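Local coordinates for protein extracellular invertase (Aspergillus kawachii, PDB 5XH8) that probably hydrolyses beta-fructofuranosides such as sucrose and transfers fructosyl groups with high activity, a route to fructooligosaccharides such as 1-kestose, at residues 274-279 against 283-288; 241-246 against 307-312. All coordinates share one frame; numbering follows the deposited sequence.

Contact 1 of 2, residues 274-279 against 283-288. With NA (sodium ion), chain B.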
ATOM      1  N   GLY A 274      -7.827  27.355   0.439  1.00 30.27           N
ATOM      2  CA  GLY A 274      -7.250  28.603  -0.045  1.00 31.42           C
ATOM      3  C   GLY A 274      -6.144  29.172   0.814  1.00 31.99           C
ATOM      4  O   GLY A 274      -5.893  28.732   1.956  1.00 31.29           O
ATOM      5  N   SER A 275      -5.480  30.167   0.241  1.00 31.41           N
ATOM      6  CA  SER A 275      -4.320  30.793   0.851  1.00 35.47           C
ATOM      7  C   SER A 275      -4.132  32.170   0.251  1.00 39.50           C
ATOM      8  O   SER A 275      -4.457  32.364  -0.909  1.00 37.93           O
ATOM      9  CB  SER A 275      -3.086  29.966   0.529  1.00 36.37           C
ATOM     10  OG  SER A 275      -1.945  30.428   1.231  1.00 39.36           O
ATOM     11  N   ASP A 276      -3.596  33.104   1.031  1.00 48.11           N
ATOM     12  CA  ASP A 276      -2.927  34.290   0.467  1.00 52.85           C
ATOM     13  C   ASP A 276      -1.575  33.880  -0.063  1.00 52.44           C
ATOM     14  O   ASP A 276      -1.061  32.821   0.294  1.00 49.68           O
ATOM     15  CB  ASP A 276      -2.707  35.350   1.522  1.00 56.99           C
ATOM     16  CG  ASP A 276      -3.979  35.768   2.162  1.00 62.99           C
ATOM     17  OD1 ASP A 276      -4.903  36.179   1.414  1.00 62.20           O
ATOM     18  OD2 ASP A 276      -4.060  35.645   3.402  1.00 69.03           O
ATOM     19  N   LEU A 277      -1.010  34.716  -0.927  1.00 54.17           N
ATOM     20  CA  LEU A 277       0.372  34.553  -1.379  1.00 55.69           C
ATOM     21  C   LEU A 277       1.258  35.504  -0.558  1.00 54.81           C
ATOM     22  O   LEU A 277       0.802  36.591  -0.210  1.00 58.30           O
ATOM     23  CB  LEU A 277       0.487  34.847  -2.873  1.00 56.70           C
ATOM     24  CG  LEU A 277      -0.325  33.922  -3.783  1.00 57.57           C
ATOM     25  CD1 LEU A 277      -0.188  34.364  -5.233  1.00 59.09           C
ATOM     26  CD2 LEU A 277       0.096  32.466  -3.622  1.00 57.80           C
ATOM     27  N   PRO A 278       2.475  35.106  -0.178  1.00 55.31           N
ATOM     28  CA  PRO A 278       2.988  33.760  -0.340  1.00 55.76           C
ATOM     29  C   PRO A 278       2.273  32.760   0.583  1.00 50.92           C
ATOM     30  O   PRO A 278       1.701  33.141   1.610  1.00 47.07           O
ATOM     31  CB  PRO A 278       4.423  33.909   0.130  1.00 55.55           C
ATOM     32  CG  PRO A 278       4.271  34.834   1.309  1.00 58.99           C
ATOM     33  CD  PRO A 278       3.136  35.776   0.964  1.00 57.66           C
ATOM     34  N   VAL A 279       2.353  31.492   0.210  1.00 47.60           N
ATOM     35  CA  VAL A 279       1.752  30.408   0.981  1.00 45.19           C
ATOM     36  C   VAL A 279       2.495  30.254   2.298  1.00 43.10           C
ATOM     37  O   VAL A 279       3.715  30.303   2.322  1.00 46.29           O
ATOM     38  CB  VAL A 279       1.832  29.092   0.201  1.00 41.71           C
ATOM     39  CG1 VAL A 279       1.387  27.911   1.070  1.00 42.98           C
ATOM     40  CG2 VAL A 279       1.007  29.204  -1.081  1.00 41.39           C
ATOM     41  N   LEU A 283      -0.558  25.762   6.229  1.00 29.82           N
ATOM     42  CA  LEU A 283      -1.715  26.569   6.610  1.00 31.29           C
ATOM     43  C   LEU A 283      -2.656  26.735   5.459  1.00 29.94           C
ATOM     44  O   LEU A 283      -2.263  27.213   4.387  1.00 28.47           O
ATOM     45  CB  LEU A 283      -1.310  27.970   7.089  1.00 33.90           C
ATOM     46  CG  LEU A 283      -2.472  28.894   7.531  1.00 35.78           C
ATOM     47  CD1 LEU A 283      -3.143  28.323   8.772  1.00 37.45           C
ATOM     48  CD2 LEU A 283      -1.999  30.320   7.803  1.00 38.20           C
ATOM     49  N   THR A 284      -3.907  26.342   5.698  1.00 27.44           N
ATOM     50  CA  THR A 284      -5.019  26.699   4.842  1.00 28.08           C
ATOM     51  C   THR A 284      -5.733  27.866   5.502  1.00 28.18           C
ATOM     52  O   THR A 284      -6.270  27.702   6.595  1.00 27.34           O
ATOM     53  CB  THR A 284      -5.988  25.522   4.667  1.00 26.63           C
ATOM     54  OG1 THR A 284      -5.297  24.471   3.987  1.00 27.09           O
ATOM     55  CG2 THR A 284      -7.204  25.962   3.850  1.00 26.74           C
ATOM     56  N   SER A 285      -5.725  29.039   4.858  1.00 27.90           N
ATOM     57  CA  SER A 285      -6.264  30.251   5.509  1.00 30.07           C
ATOM     58  C   SER A 285      -7.719  30.439   5.176  1.00 29.21           C
ATOM     59  O   SER A 285      -8.429  31.040   5.962  1.00 30.26           O
ATOM     60  CB  SER A 285      -5.463  31.510   5.136  1.00 29.85           C
ATOM     61  OG  SER A 285      -5.409  31.616   3.730  1.00 33.01           O
ATOM     62  N   ILE A 286      -8.169  29.903   4.041  1.00 30.40           N
ATOM     63  CA  ILE A 286      -9.557  30.055   3.590  1.00 31.36           C
ATOM     64  C   ILE A 286     -10.175  28.675   3.329  1.00 29.32           C
ATOM     65  O   ILE A 286      -9.671  27.934   2.502  1.00 28.15           O
ATOM     66  CB  ILE A 286      -9.621  30.902   2.278  1.00 34.49           C
ATOM     67  CG1 ILE A 286      -8.872  32.256   2.436  1.00 37.66           C
ATOM     68  CG2 ILE A 286     -11.060  31.135   1.853  1.00 35.71           C
ATOM     69  CD1 ILE A 286      -9.441  33.169   3.520  1.00 42.00           C
ATOM     70  N   HIS A 287     -11.283  28.354   4.005  1.00 27.69           N
ATOM     71  CA  HIS A 287     -11.992  27.094   3.774  1.00 26.99           C
ATOM     72  C   HIS A 287     -13.343  27.413   3.145  1.00 27.30           C
ATOM     73  O   HIS A 287     -14.309  27.707   3.857  1.00 26.20           O
ATOM     74  CB  HIS A 287     -12.162  26.342   5.112  1.00 27.63           C
ATOM     75  CG  HIS A 287     -10.881  25.830   5.708  1.00 27.30           C
ATOM     76  ND1 HIS A 287     -10.018  26.630   6.433  1.00 28.23           N
ATOM     77  CD2 HIS A 287     -10.330  24.589   5.712  1.00 27.11           C
ATOM     78  CE1 HIS A 287      -9.003  25.900   6.869  1.00 27.22           C
ATOM     79  NE2 HIS A 287      -9.158  24.664   6.424  1.00 26.73           N
ATOM     80  N   ASP A 288     -13.421  27.361   1.815  1.00 26.01           N
ATOM     81  CA  ASP A 288     -14.676  27.630   1.090  1.00 26.03           C
ATOM     82  C   ASP A 288     -15.538  26.374   0.921  1.00 24.81           C
ATOM     83  O   ASP A 288     -15.020  25.357   0.487  1.00 24.75           O
ATOM     84  CB  ASP A 288     -14.385  28.183  -0.308  1.00 27.21           C
ATOM     85  CG  ASP A 288     -13.895  29.619  -0.295  1.00 28.09           C
ATOM     86  OD1 ASP A 288     -14.083  30.338   0.725  1.00 28.44           O
ATOM     87  OD2 ASP A 288     -13.314  30.006  -1.335  1.00 30.38           O
TER
HETATM   88 NA    NA B 701     -16.168  28.183   5.049  1.00 25.19          NA
HETATM   89  O   HOH W   1      -0.947  29.492   3.438  1.00 33.50           O
HETATM   90  O   HOH W   2     -17.562  28.623   3.124  1.00 26.76           O
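Gly274 and Ile286 face each other as an antiparallel, hydrogen-bonded pair where strand 265-274 ends and strand 286-298 begins. The Gly274 N to Ile286 O bond is 2.8 Å long. On the return side Gly274 O serves two consecutive amides: Ser285 N at 2.9 Å and, more weakly, Ile286 N at 3.3 Å. Two residues thus stand against one glycine, a classic beta bulge. Beyond it the chains part into the loop that joins these neighbouring strands of one propeller blade in the family 32 N-terminal domain. The Ser285 hydroxyl turns back over the opposing backbone: with OG set between the backbone N and the carbonyl carbon (chi1 54°), it comes within 3.2 Å of Ser275 CA and makes a weak hydrogen bond to Gly274 O, a third donor on that oxygen. Thr284 reaches the same glycine by its methyl, CG2 lying 3.6 Å from Gly274 O and also resting over one face of the His287 ring, offset toward its rim. Thr284 OG1 is hydrogen-bonded to Glu273, His124 and Trp125. Farther along the loop, Ser275 OG donates to Asp276 O at 2.7 Å, while a water donates both to this hydroxyl and to Leu283 O, linking the diverging chains where no direct bond spans them. The backbone of His287 binds the sodium ion through its O at 2.3 Å, with a water and the carbonyl oxygens of Gly315, Phe316 and Ser318 completing the site.

Contact 2 of 2, residues 241-246 against 307-312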
ATOM      1  N   GLY A 241     -16.226  31.757  -4.422  1.00 32.35           N
ATOM      2  CA  GLY A 241     -14.909  31.693  -3.823  1.00 33.33           C
ATOM      3  C   GLY A 241     -13.855  31.447  -4.867  1.00 34.92           C
ATOM      4  O   GLY A 241     -13.904  32.050  -5.945  1.00 34.57           O
ATOM      5  N   ARG A 242     -12.911  30.562  -4.542  1.00 32.78           N
ATOM      6  CA  ARG A 242     -11.901  30.111  -5.486  1.00 32.70           C
ATOM      7  C   ARG A 242     -11.810  28.583  -5.495  1.00 33.45           C
ATOM      8  O   ARG A 242     -12.138  27.901  -4.514  1.00 32.49           O
ATOM      9  CB  ARG A 242     -10.534  30.712  -5.169  1.00 33.52           C
ATOM     10  CG  ARG A 242     -10.509  32.218  -4.900  1.00 33.78           C
ATOM     11  CD  ARG A 242      -9.083  32.757  -4.947  1.00 35.33           C
ATOM     12  NE  ARG A 242      -8.558  32.715  -6.319  1.00 39.09           N
ATOM     13  CZ  ARG A 242      -8.728  33.663  -7.260  1.00 39.34           C
ATOM     14  NH1 ARG A 242      -9.401  34.776  -7.018  1.00 38.53           N
ATOM     15  NH2 ARG A 242      -8.224  33.483  -8.476  1.00 39.56           N
ATOM     16  N   TRP A 243     -11.400  28.053  -6.642  1.00 32.94           N
ATOM     17  CA  TRP A 243     -11.057  26.649  -6.769  1.00 31.38           C
ATOM     18  C   TRP A 243      -9.819  26.341  -5.914  1.00 30.41           C
ATOM     19  O   TRP A 243      -9.667  25.231  -5.428  1.00 27.21           O
ATOM     20  CB  TRP A 243     -10.812  26.267  -8.230  1.00 33.09           C
ATOM     21  CG  TRP A 243     -11.970  26.530  -9.184  1.00 33.05           C
ATOM     22  CD1 TRP A 243     -11.887  27.114 -10.428  1.00 35.35           C
ATOM     23  CD2 TRP A 243     -13.362  26.214  -8.991  1.00 34.21           C
ATOM     24  NE1 TRP A 243     -13.130  27.172 -11.023  1.00 33.83           N
ATOM     25  CE2 TRP A 243     -14.054  26.632 -10.167  1.00 34.31           C
ATOM     26  CE3 TRP A 243     -14.100  25.628  -7.947  1.00 32.29           C
ATOM     27  CZ2 TRP A 243     -15.435  26.467 -10.319  1.00 35.31           C
ATOM     28  CZ3 TRP A 243     -15.475  25.470  -8.093  1.00 32.00           C
ATOM     29  CH2 TRP A 243     -16.132  25.883  -9.272  1.00 34.66           C
ATOM     30  N   ALA A 244      -8.942  27.333  -5.764  1.00 29.28           N
ATOM     31  CA  ALA A 244      -7.931  27.355  -4.730  1.00 29.05           C
ATOM     32  C   ALA A 244      -6.889  26.240  -4.928  1.00 28.88           C
ATOM     33  O   ALA A 244      -6.638  25.825  -6.083  1.00 29.11           O
ATOM     34  CB  ALA A 244      -8.592  27.344  -3.350  1.00 29.54           C
ATOM     35  N   PHE A 245      -6.274  25.750  -3.852  1.00 27.04           N
ATOM     36  CA  PHE A 245      -5.090  24.883  -4.009  1.00 27.58           C
ATOM     37  C   PHE A 245      -5.317  23.389  -3.904  1.00 26.33           C
ATOM     38  O   PHE A 245      -4.423  22.609  -4.225  1.00 27.34           O
ATOM     39  CB  PHE A 245      -4.031  25.319  -3.036  1.00 27.40           C
ATOM     40  CG  PHE A 245      -3.496  26.705  -3.310  1.00 28.81           C
ATOM     41  CD1 PHE A 245      -4.130  27.825  -2.792  1.00 31.16           C
ATOM     42  CD2 PHE A 245      -2.348  26.883  -4.078  1.00 30.08           C
ATOM     43  CE1 PHE A 245      -3.632  29.101  -3.025  1.00 32.07           C
ATOM     44  CE2 PHE A 245      -1.841  28.161  -4.326  1.00 30.91           C
ATOM     45  CZ  PHE A 245      -2.482  29.271  -3.794  1.00 31.09           C
ATOM     46  N   ASN A 246      -6.501  22.982  -3.456  1.00 26.14           N
ATOM     47  CA  ASN A 246      -6.800  21.562  -3.238  1.00 24.65           C
ATOM     48  C   ASN A 246      -8.298  21.411  -3.013  1.00 23.51           C
ATOM     49  O   ASN A 246      -8.890  22.258  -2.375  1.00 25.01           O
ATOM     50  CB  ASN A 246      -6.021  21.053  -2.013  1.00 25.70           C
ATOM     51  CG  ASN A 246      -6.127  19.559  -1.840  1.00 25.92           C
ATOM     52  OD1 ASN A 246      -5.677  18.789  -2.691  1.00 26.61           O
ATOM     53  ND2 ASN A 246      -6.717  19.139  -0.734  1.00 25.77           N
ATOM     54  N   ASN A 307     -21.305  24.858 -15.058  1.00 37.89           N
ATOM     55  CA  ASN A 307     -22.097  25.948 -15.658  1.00 39.27           C
ATOM     56  C   ASN A 307     -22.612  26.996 -14.673  1.00 40.05           C
ATOM     57  O   ASN A 307     -23.081  28.049 -15.105  1.00 37.57           O
ATOM     58  CB  ASN A 307     -23.243  25.397 -16.509  1.00 39.26           C
ATOM     59  CG  ASN A 307     -24.042  24.341 -15.797  1.00 41.41           C
ATOM     60  OD1 ASN A 307     -24.259  24.406 -14.578  1.00 42.49           O
ATOM     61  ND2 ASN A 307     -24.464  23.338 -16.547  1.00 41.12           N
ATOM     62  N   MET A 308     -22.545  26.700 -13.372  1.00 36.69           N
ATOM     63  CA  MET A 308     -22.798  27.677 -12.317  1.00 34.97           C
ATOM     64  C   MET A 308     -22.273  27.124 -10.982  1.00 35.78           C
ATOM     65  O   MET A 308     -22.047  25.920 -10.842  1.00 34.75           O
ATOM     66  CB  MET A 308     -24.292  28.028 -12.214  1.00 34.20           C
ATOM     67  CG  MET A 308     -25.234  26.837 -12.073  1.00 33.16           C
ATOM     68  SD  MET A 308     -26.977  27.271 -11.902  1.00 34.19           S
ATOM     69  CE  MET A 308     -27.786  25.702 -11.673  1.00 32.09           C
ATOM     70  N   ALA A 309     -22.076  28.010 -10.013  1.00 34.35           N
ATOM     71  CA  ALA A 309     -21.520  27.612  -8.726  1.00 34.32           C
ATOM     72  C   ALA A 309     -21.798  28.669  -7.665  1.00 36.23           C
ATOM     73  O   ALA A 309     -21.995  29.872  -7.973  1.00 34.11           O
ATOM     74  CB  ALA A 309     -20.029  27.373  -8.854  1.00 34.96           C
ATOM     75  N   GLY A 310     -21.811  28.210  -6.415  1.00 32.54           N
ATOM     76  CA  GLY A 310     -22.071  29.076  -5.272  1.00 31.56           C
ATOM     77  C   GLY A 310     -21.553  28.443  -4.005  1.00 31.92           C
ATOM     78  O   GLY A 310     -20.746  27.503  -4.066  1.00 28.75           O
ATOM     79  N   PHE A 311     -22.029  28.949  -2.870  1.00 29.35           N
ATOM     80  CA  PHE A 311     -21.665  28.411  -1.562  1.00 28.96           C
ATOM     81  C   PHE A 311     -22.828  27.590  -1.017  1.00 29.74           C
ATOM     82  O   PHE A 311     -23.981  28.030  -1.067  1.00 31.40           O
ATOM     83  CB  PHE A 311     -21.323  29.527  -0.580  1.00 27.67           C
ATOM     84  CG  PHE A 311     -19.954  30.100  -0.757  1.00 29.03           C
ATOM     85  CD1 PHE A 311     -19.710  31.063  -1.733  1.00 28.28           C
ATOM     86  CD2 PHE A 311     -18.895  29.706   0.070  1.00 27.89           C
ATOM     87  CE1 PHE A 311     -18.453  31.602  -1.892  1.00 28.38           C
ATOM     88  CE2 PHE A 311     -17.624  30.252  -0.088  1.00 27.91           C
ATOM     89  CZ  PHE A 311     -17.403  31.208  -1.068  1.00 29.32           C
ATOM     90  N   LEU A 312     -22.543  26.373  -0.549  1.00 27.81           N
ATOM     91  CA  LEU A 312     -23.490  25.621   0.257  1.00 26.78           C
ATOM     92  C   LEU A 312     -23.662  26.284   1.647  1.00 24.75           C
ATOM     93  O   LEU A 312     -24.748  26.214   2.275  1.00 24.92           O
ATOM     94  CB  LEU A 312     -23.027  24.174   0.374  1.00 27.23           C
ATOM     95  CG  LEU A 312     -23.887  23.223   1.197  1.00 27.14           C
ATOM     96  CD1 LEU A 312     -25.325  23.165   0.697  1.00 29.74           C
ATOM     97  CD2 LEU A 312     -23.247  21.860   1.174  1.00 28.36           C
TER
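The Phe311 ring meets the backbone of Gly241 obliquely, and the Trp243 indole likewise takes the methyl of Ala309 at a slant near its six-membered end. Each ring also has an aromatic neighbour: Trp314 stacks on Phe311, and Trp226 meets Trp243 edge-to-face. The contact is buried packing within the beta-propeller domain, between the loop that leads from strand 219-227 to strand 247-248 and strand 302-311, which lies in the same sheet as strand 247-248. No hydrogen bond crosses it. Trp243 starts out from its backbone away from the strand; CG lies anti to the carbonyl carbon (chi1 -58°), and the long indole carries CH2 back to within 4.2 Å of Ala309 CB, whose methyl points toward the loop. Gly241, with a positive phi (54°), presents its backbone N and CA to the phenyl ring. Outside the pair, the Thr233 hydroxyl is hydrogen-bonded to Gly241 O, and Val292 of the intervening strand 286-298 touches Trp243. Two ring atoms of Phe311 share the approach to the glycine: CE1 lies 3.4 Å from Gly241 N, and CZ lies 3.7 Å from Gly241 CA.

Contacts 1 and 2 have centres 14 Å apart on the same side of the chain's centre, within the family 32 N-terminal domain. Along the chain, 241-246 comes first, both segments of contact 1 follow, and 307-312 comes last, so the outer pair brackets the inner one. Strands 286-298 and 302-311 are consecutive in sequence and neighbours in one antiparallel sheet. Asp288 joins the two contacts directly: its OD2 is 3.3 Å from Arg242 N, a probable hydrogen bond, and its OD1 packs against Phe311. Ser275 also touches Phe245. Loop 241-246 thus touches both segments of contact 1, at Ser275 and at Asp288, the residue next to the sodium ligand His287.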